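Local coordinates for protein scyllo-inositol 2-dehydrogenase (NADP(+)) IolW (Bacillus subtilis subsp. subtilis, PDB 3GDO) that catalyses the reversible, NADPH-dependent reduction of scyllo-inosose to scyllo-inositol and cannot use NADH in its place, at residues A234-R238 with I249-I253; D128-I134 with R238-H242; F278-L282 with E293-S297. All blocks are in the same frame, centred on the assembly; numbering follows the deposited sequence.

Contact 1. Residues A234-R238 with I249-I253; sequences ANGPR and IKYGI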
loop_
_atom_site.group_PDB
_atom_site.type_symbol
_atom_site.label_atom_id
_atom_site.label_comp_id
_atom_site.label_asym_id
_atom_site.label_seq_id
_atom_site.Cartn_x
_atom_site.Cartn_y
_atom_site.Cartn_z
ATOM N N ALA B 234 -4.964 -5.765 12.394
ATOM C CA ALA B 234 -3.877 -4.868 12.814
ATOM C C ALA B 234 -3.437 -4.015 11.667
ATOM O O ALA B 234 -3.350 -4.507 10.534
ATOM C CB ALA B 234 -2.701 -5.639 13.387
ATOM N N ASN B 235 -3.220 -2.731 11.971
ATOM C CA ASN B 235 -2.872 -1.721 10.984
ATOM C C ASN B 235 -1.388 -1.761 10.683
ATOM O O ASN B 235 -0.548 -1.960 11.571
ATOM C CB ASN B 235 -3.251 -0.299 11.474
ATOM C CG ASN B 235 -4.744 -0.159 11.837
ATOM O OD1 ASN B 235 -5.610 -0.599 11.096
ATOM N ND2 ASN B 235 -5.038 0.435 13.011
ATOM N N GLY B 236 -1.035 -1.524 9.446
ATOM C CA GLY B 236 0.368 -1.268 9.171
ATOM C C GLY B 236 0.610 0.200 9.462
ATOM O O GLY B 236 -0.191 0.837 10.127
ATOM N N PRO B 237 1.706 0.759 8.960
ATOM C CA PRO B 237 1.873 2.200 9.109
ATOM C C PRO B 237 0.707 3.023 8.494
ATOM O O PRO B 237 0.110 2.639 7.450
ATOM C CB PRO B 237 3.117 2.488 8.304
ATOM C CG PRO B 237 3.704 1.176 7.905
ATOM C CD PRO B 237 2.757 0.120 8.155
ATOM N N ARG B 238 0.348 4.093 9.192
ATOM C CA ARG B 238 -0.607 5.110 8.696
ATOM C C ARG B 238 0.040 5.850 7.515
ATOM O O ARG B 238 -0.573 5.968 6.447
ATOM C CB ARG B 238 -1.010 6.087 9.798
ATOM C CG ARG B 238 -1.973 7.199 9.295
ATOM C CD ARG B 238 -2.685 7.906 10.441
ATOM N NE ARG B 238 -3.493 9.069 10.007
ATOM C CZ ARG B 238 -4.817 9.066 9.810
ATOM N NH1 ARG B 238 -5.536 7.933 9.945
ATOM N NH2 ARG B 238 -5.435 10.209 9.469
ATOM N N ILE B 249 8.179 6.901 8.108
ATOM C CA ILE B 249 7.212 5.792 8.294
ATOM C C ILE B 249 6.644 5.922 9.672
ATOM O O ILE B 249 7.407 6.003 10.642
ATOM C CB ILE B 249 7.822 4.391 8.221
ATOM C CG1 ILE B 249 8.684 4.163 6.954
ATOM C CG2 ILE B 249 6.715 3.316 8.425
ATOM C CD1 ILE B 249 7.979 4.287 5.698
ATOM N N LYS B 250 5.320 5.962 9.788
ATOM C CA LYS B 250 4.719 6.185 11.103
ATOM C C LYS B 250 3.427 5.416 11.301
ATOM O O LYS B 250 2.580 5.368 10.380
ATOM C CB LYS B 250 4.467 7.693 11.316
ATOM C CG LYS B 250 3.915 8.002 12.723
ATOM C CD LYS B 250 3.757 9.537 12.977
ATOM C CE LYS B 250 3.294 9.813 14.413
ATOM N NZ LYS B 250 2.139 8.872 14.882
ATOM N N TYR B 251 3.268 4.859 12.499
ATOM C CA TYR B 251 2.025 4.204 12.925
ATOM C C TYR B 251 1.180 5.117 13.838
ATOM O O TYR B 251 1.683 6.061 14.425
ATOM C CB TYR B 251 2.319 2.920 13.709
ATOM C CG TYR B 251 2.993 1.782 12.948
ATOM C CD1 TYR B 251 2.292 0.589 12.704
ATOM C CD2 TYR B 251 4.303 1.904 12.486
ATOM C CE1 TYR B 251 2.868 -0.481 12.012
ATOM C CE2 TYR B 251 4.930 0.825 11.790
ATOM C CZ TYR B 251 4.188 -0.363 11.569
ATOM O OH TYR B 251 4.749 -1.418 10.927
ATOM N N GLY B 252 -0.096 4.796 13.980
ATOM C CA GLY B 252 -0.894 5.363 15.080
ATOM C C GLY B 252 -1.850 6.418 14.517
ATOM O O GLY B 252 -1.822 6.748 13.312
ATOM N N ILE B 253 -2.690 6.928 15.402
ATOM C CA ILE B 253 -3.692 7.917 15.052
ATOM C C ILE B 253 -3.685 8.995 16.149
ATOM O O ILE B 253 -3.333 8.719 17.309
ATOM C CB ILE B 253 -5.061 7.207 14.892
ATOM C CG1 ILE B 253 -5.959 7.942 13.865
ATOM C CG2 ILE B 253 -5.700 6.870 16.285
ATOM C CD1 ILE B 253 -7.449 7.683 14.035
HETATM O O HOH W 1 -0.896 2.468 12.111
#
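P237 and Y251 bring the two backbones together, CA to CA 4.3 Å, just beyond the end of strand 246-250, yet the one direct hydrogen bond between the two segments, R238 N to K250 O, is weak and bent to 121° at the hydrogen. A water forms a second link, donating to G236 O at 2.7 Å and accepting from G252 N. The Y251 ring lies against the peptide link that enters the proline: P237 N sits over one face near the rim, 3.5 Å from Y251 CE1, while N235 O comes up at the ring edge. With Y251 CG anti to the carbonyl carbon (chi1 -65°), the ring runs alongside P237, whose CD touches Y251 CZ at 3.7 Å. I249 adds its CG2 branch, 3.7 Å from P237 CB. Y251 OH is hydrogen-bonded to Y251 OH of the second subunit, and P237 packs on P237 of that subunit, so this cluster belongs to the dimer interface. R238 stretches out beside G252, its CD 3.2 Å from G252 O, and I253 CG1 lies over one guanidinium face, 3.9 Å from R238 NH1. The arrangement is that of a classic beta bulge, R238 and Y239 together facing K250, where strand 239-243 starts in the mixed sheet of the C-terminal domain of this Gfo/Idh/MocA enzyme.

Contact 2. Residues D128-I134 with R238-H242; sequences DNDFLTI and RYQIH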
loop_
_atom_site.group_PDB
_atom_site.type_symbol
_atom_site.label_atom_id
_atom_site.label_comp_id
_atom_site.label_asym_id
_atom_site.label_seq_id
_atom_site.Cartn_x
_atom_site.Cartn_y
_atom_site.Cartn_z
ATOM N N ASP B 128 -4.040 17.273 13.057
ATOM C CA ASP B 128 -3.643 16.013 13.708
ATOM C C ASP B 128 -2.133 16.036 13.988
ATOM O O ASP B 128 -1.358 16.604 13.190
ATOM C CB ASP B 128 -3.955 14.803 12.811
ATOM C CG ASP B 128 -5.374 14.294 12.971
ATOM O OD1 ASP B 128 -6.203 14.971 13.613
ATOM O OD2 ASP B 128 -5.681 13.177 12.459
ATOM N N ASN B 129 -1.714 15.453 15.123
ATOM C CA ASN B 129 -0.276 15.434 15.437
ATOM C C ASN B 129 0.624 14.934 14.303
ATOM O O ASN B 129 1.577 15.617 13.903
ATOM C CB ASN B 129 0.041 14.742 16.786
ATOM C CG ASN B 129 -0.682 13.400 17.012
ATOM O OD1 ASN B 129 -1.080 12.653 16.077
ATOM N ND2 ASN B 129 -0.832 13.079 18.280
ATOM N N ASP B 130 0.307 13.752 13.764
ATOM C CA ASP B 130 1.145 13.139 12.735
ATOM C C ASP B 130 1.275 14.041 11.514
ATOM O O ASP B 130 2.395 14.274 11.014
ATOM C CB ASP B 130 0.641 11.724 12.359
ATOM C CG ASP B 130 -0.892 11.625 12.242
ATOM O OD1 ASP B 130 -1.554 12.650 11.928
ATOM O OD2 ASP B 130 -1.455 10.503 12.450
ATOM N N PHE B 131 0.141 14.557 11.034
ATOM C CA PHE B 131 0.157 15.435 9.880
ATOM C C PHE B 131 0.956 16.720 10.148
ATOM O O PHE B 131 1.702 17.175 9.295
ATOM C CB PHE B 131 -1.256 15.746 9.385
ATOM C CG PHE B 131 -1.278 16.408 8.038
ATOM C CD1 PHE B 131 -0.920 15.714 6.905
ATOM C CD2 PHE B 131 -1.664 17.730 7.903
ATOM C CE1 PHE B 131 -0.918 16.325 5.669
ATOM C CE2 PHE B 131 -1.661 18.361 6.677
ATOM C CZ PHE B 131 -1.304 17.654 5.546
ATOM N N LEU B 132 0.843 17.260 11.346
ATOM C CA LEU B 132 1.589 18.449 11.685
ATOM C C LEU B 132 3.069 18.129 11.635
ATOM O O LEU B 132 3.858 18.946 11.143
ATOM C CB LEU B 132 1.189 18.993 13.070
ATOM C CG LEU B 132 -0.155 19.752 13.107
ATOM C CD1 LEU B 132 -0.367 20.308 14.512
ATOM C CD2 LEU B 132 -0.243 20.878 12.022
ATOM N N THR B 133 3.425 16.946 12.142
ATOM C CA THR B 133 4.823 16.485 12.160
ATOM C C THR B 133 5.402 16.418 10.742
ATOM O O THR B 133 6.461 16.997 10.486
ATOM C CB THR B 133 4.926 15.149 12.864
ATOM O OG1 THR B 133 4.295 15.264 14.145
ATOM C CG2 THR B 133 6.403 14.658 12.986
ATOM N N ILE B 134 4.697 15.730 9.840
ATOM C CA ILE B 134 4.977 15.762 8.390
ATOM C C ILE B 134 5.175 17.163 7.756
ATOM O O ILE B 134 6.168 17.394 7.032
ATOM C CB ILE B 134 3.910 14.956 7.605
ATOM C CG1 ILE B 134 4.043 13.438 7.892
ATOM C CG2 ILE B 134 3.967 15.262 6.079
ATOM C CD1 ILE B 134 2.658 12.648 7.707
ATOM N N ARG B 238 0.348 4.093 9.192
ATOM C CA ARG B 238 -0.607 5.110 8.696
ATOM C C ARG B 238 0.040 5.850 7.515
ATOM O O ARG B 238 -0.573 5.968 6.447
ATOM C CB ARG B 238 -1.010 6.087 9.798
ATOM C CG ARG B 238 -1.973 7.199 9.295
ATOM C CD ARG B 238 -2.685 7.906 10.441
ATOM N NE ARG B 238 -3.493 9.069 10.007
ATOM C CZ ARG B 238 -4.817 9.066 9.810
ATOM N NH1 ARG B 238 -5.536 7.933 9.945
ATOM N NH2 ARG B 238 -5.435 10.209 9.469
ATOM N N TYR B 239 1.275 6.304 7.701
ATOM C CA TYR B 239 2.054 7.001 6.654
ATOM C C TYR B 239 3.319 6.273 6.258
ATOM O O TYR B 239 4.106 5.858 7.099
ATOM C CB TYR B 239 2.469 8.440 7.076
ATOM C CG TYR B 239 1.276 9.311 7.427
ATOM C CD1 TYR B 239 0.589 10.013 6.423
ATOM C CD2 TYR B 239 0.798 9.375 8.723
ATOM C CE1 TYR B 239 -0.523 10.786 6.717
ATOM C CE2 TYR B 239 -0.328 10.138 9.024
ATOM C CZ TYR B 239 -0.986 10.832 8.007
ATOM O OH TYR B 239 -2.113 11.585 8.291
ATOM N N GLN B 240 3.532 6.194 4.958
ATOM C CA GLN B 240 4.810 5.820 4.401
ATOM C C GLN B 240 5.099 6.810 3.303
ATOM O O GLN B 240 4.408 6.842 2.233
ATOM C CB GLN B 240 4.783 4.382 3.828
ATOM C CG GLN B 240 4.414 3.305 4.857
ATOM C CD GLN B 240 4.148 1.920 4.239
ATOM O OE1 GLN B 240 5.052 1.258 3.747
ATOM N NE2 GLN B 240 2.893 1.478 4.301
ATOM N N ILE B 241 6.136 7.610 3.537
ATOM C CA ILE B 241 6.464 8.682 2.611
ATOM C C ILE B 241 7.921 8.619 2.164
ATOM O O ILE B 241 8.819 8.670 3.018
ATOM C CB ILE B 241 6.209 10.068 3.253
ATOM C CG1 ILE B 241 4.822 10.148 3.899
ATOM C CG2 ILE B 241 6.385 11.178 2.190
ATOM C CD1 ILE B 241 4.601 11.437 4.730
ATOM N N HIS B 242 8.148 8.553 0.855
ATOM C CA HIS B 242 9.494 8.398 0.285
ATOM C C HIS B 242 9.851 9.569 -0.603
ATOM O O HIS B 242 9.110 9.885 -1.566
ATOM C CB HIS B 242 9.617 7.091 -0.521
ATOM C CG HIS B 242 9.079 5.902 0.207
ATOM N ND1 HIS B 242 9.534 5.540 1.456
ATOM C CD2 HIS B 242 8.120 4.993 -0.133
ATOM C CE1 HIS B 242 8.849 4.485 1.880
ATOM N NE2 HIS B 242 7.975 4.143 0.943
HETATM O O HOH W 2 -3.996 12.471 10.384
#
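Y239 OH, close to the carboxylate of D130, is gripped by three partners: Q185 OE1 on helix 174-190, a water, and R238 NE through a weak bond of 3.3 Å. The setting is a helix laid on a sheet, with helix 129-139 resting on the mixed sheet of the C-terminal alpha/beta domain. Its segment runs nearly parallel to that of strand 239-243, N to C, at 9° and with the axes 11.4 Å apart. The water that reaches Y239 OH also lies in bonding range of D128 OD2, D130 OD1 and R238 NH2 at the start of the helix, where the acceptors outnumber the protons it can offer, and D128 OD1 is held by Y302 OH. D130 OD2 forms a long, weak salt bridge with R238 NE at 3.5 Å. D128 is looser still: its OD2 stays 4.2 Å from R238 NH2, well out of the guanidinium plane, with no N-H aimed at it. D130 CG sits between the backbone N and the carbonyl carbon (chi1 42°), which lets OD1 use its anti lone pair to accept F131 N at 2.7 Å. The same carboxylate stands at 73° to the Y239 ring, with OD2 in the ring plane at its edge and CG 3.6 Å from Y239 CE2. Replacing D130 by an alanine would probably cost R238 NE its weak carboxylate partner and open a gap beside the Y239 ring edge. Further along the helix, I134 places CD1 over the centre of the Y239 ring, a CH-pi contact 3.6 Å from the centroid, and the same methyl meets I241 CD1 at 3.8 Å.

Contact 3. Residues F278-L282 with E293-S297; sequences FYGKL and ETIPS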
loop_
_atom_site.group_PDB
_atom_site.type_symbol
_atom_site.label_atom_id
_atom_site.label_comp_id
_atom_site.label_asym_id
_atom_site.label_seq_id
_atom_site.Cartn_x
_atom_site.Cartn_y
_atom_site.Cartn_z
ATOM N N PHE B 278 4.701 5.597 19.320
ATOM C CA PHE B 278 4.096 5.812 17.998
ATOM C C PHE B 278 4.767 6.900 17.209
ATOM O O PHE B 278 4.316 7.219 16.108
ATOM C CB PHE B 278 2.596 6.099 18.137
ATOM C CG PHE B 278 1.785 4.876 18.523
ATOM C CD1 PHE B 278 1.474 3.908 17.580
ATOM C CD2 PHE B 278 1.350 4.692 19.823
ATOM C CE1 PHE B 278 0.723 2.766 17.933
ATOM C CE2 PHE B 278 0.609 3.551 20.193
ATOM C CZ PHE B 278 0.288 2.593 19.240
ATOM N N TYR B 279 5.842 7.478 17.766
ATOM C CA TYR B 279 6.586 8.524 17.073
ATOM C C TYR B 279 7.073 7.928 15.752
ATOM O O TYR B 279 7.449 6.736 15.711
ATOM C CB TYR B 279 7.806 9.004 17.892
ATOM C CG TYR B 279 7.541 9.802 19.182
ATOM C CD1 TYR B 279 6.248 10.255 19.528
ATOM C CD2 TYR B 279 8.614 10.143 20.034
ATOM C CE1 TYR B 279 6.027 11.008 20.704
ATOM C CE2 TYR B 279 8.414 10.890 21.213
ATOM C CZ TYR B 279 7.119 11.312 21.539
ATOM O OH TYR B 279 6.922 12.034 22.682
ATOM N N GLY B 280 7.045 8.728 14.685
ATOM C CA GLY B 280 7.501 8.279 13.383
ATOM C C GLY B 280 9.012 8.070 13.300
ATOM O O GLY B 280 9.768 8.680 14.053
ATOM N N LYS B 281 9.444 7.200 12.387
ATOM C CA LYS B 281 10.866 7.049 12.067
ATOM C C LYS B 281 11.212 7.683 10.740
ATOM O O LYS B 281 10.589 7.384 9.701
ATOM C CB LYS B 281 11.290 5.573 12.091
ATOM C CG LYS B 281 10.927 4.926 13.412
ATOM C CD LYS B 281 11.451 3.511 13.589
ATOM C CE LYS B 281 11.344 3.124 15.079
ATOM N NZ LYS B 281 11.724 1.700 15.340
ATOM N N LEU B 282 12.203 8.570 10.791
ATOM C CA LEU B 282 12.756 9.202 9.612
ATOM C C LEU B 282 14.094 8.548 9.308
ATOM O O LEU B 282 14.987 8.504 10.162
ATOM C CB LEU B 282 12.959 10.716 9.827
ATOM C CG LEU B 282 13.501 11.532 8.650
ATOM C CD1 LEU B 282 12.420 11.831 7.618
ATOM C CD2 LEU B 282 14.129 12.837 9.136
ATOM N N GLU B 293 16.153 8.009 12.584
ATOM C CA GLU B 293 15.860 8.890 13.721
ATOM C C GLU B 293 14.387 8.772 14.132
ATOM O O GLU B 293 13.505 8.768 13.273
ATOM C CB GLU B 293 16.089 10.305 13.246
ATOM C CG GLU B 293 16.994 11.193 14.067
ATOM C CD GLU B 293 17.203 12.523 13.353
ATOM O OE1 GLU B 293 17.587 12.516 12.148
ATOM O OE2 GLU B 293 16.964 13.578 13.979
ATOM N N THR B 294 14.118 8.674 15.425
ATOM C CA THR B 294 12.757 8.748 15.946
ATOM C C THR B 294 12.368 10.224 16.114
ATOM O O THR B 294 13.051 10.956 16.832
ATOM C CB THR B 294 12.645 7.945 17.266
ATOM O OG1 THR B 294 12.801 6.563 16.968
ATOM C CG2 THR B 294 11.310 8.102 17.922
ATOM N N ILE B 295 11.291 10.663 15.441
ATOM C CA ILE B 295 10.849 12.073 15.476
ATOM C C ILE B 295 9.683 12.284 16.457
ATOM O O ILE B 295 8.574 11.778 16.218
ATOM C CB ILE B 295 10.423 12.590 14.078
ATOM C CG1 ILE B 295 11.470 12.245 13.007
ATOM C CG2 ILE B 295 10.134 14.092 14.110
ATOM C CD1 ILE B 295 12.814 12.969 13.149
ATOM N N PRO B 296 9.923 13.012 17.579
ATOM C CA PRO B 296 8.789 13.265 18.486
ATOM C C PRO B 296 7.727 14.090 17.748
ATOM O O PRO B 296 8.060 15.056 17.079
ATOM C CB PRO B 296 9.426 14.044 19.671
ATOM C CG PRO B 296 10.936 13.775 19.545
ATOM C CD PRO B 296 11.169 13.657 18.052
ATOM N N SER B 297 6.469 13.660 17.811
ATOM C CA SER B 297 5.407 14.297 17.032
ATOM C C SER B 297 5.090 15.706 17.556
ATOM O O SER B 297 5.079 15.916 18.758
ATOM C CB SER B 297 4.140 13.431 17.080
ATOM O OG SER B 297 4.412 12.069 16.776
HETATM O O HOH W 3 6.336 11.449 14.823
#
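Y279 leans over the I295-P296 link, its CB 3.3 Å from I295 O. Its CG is anti to the carbonyl carbon (chi1 -69°), and this sets one ring face on the P296-S297 backbone: P296 CA makes a CH-pi contact 3.6 Å from the ring centroid, 16° off the normal, while T294 CG2 meets the ring at its edge, in plane. At G280 the backbone N donates to a water that in turn serves I295 O and S297 OG, the latter also bonded to D274. G280 O accepts I295 N at 2.9 Å in an almost straight bond (174°). These two strands, 280-286 and 289-295, form an antiparallel beta hairpin, and 289-295 is the outermost strand of the mixed sheet within this chain. K281 faces T294 in a non-hydrogen-bonded pair, CA to CA 4.6 Å; the side chains start out alongside each other, and K281 CA lends a C-H to E293 O. L282 then pairs with E293 through two bonds, L282 N to E293 O at 2.8 Å and E293 N to L282 O at 2.7 Å. On the face that meets F248, L282 CB touches I295 CG1 at 3.8 Å.

All three contacts reach one mixed sheet, where strands 239-243, 246-250, 280-286 and 289-295 lie in that order. Contacts 1 and 2, centres about 10 Å apart, share R238 and are joined by K250 N and Y239 O at 3.0 Å, a probable hydrogen bond. Contact 1 meets contact 3 through I249 N and K281 O at 2.9 Å, their centres about 12 Å apart; K250 also sends NZ to F278 O and to D274, and its CE lies 3.5 Å from S297 OG. The helix of contact 2 packs on the hairpin strand of contact 3 through T133, its CG2 3.9 Å from I295 CG2. Contacts 1 and 2 touch the second subunit, whereas contact 3 does not.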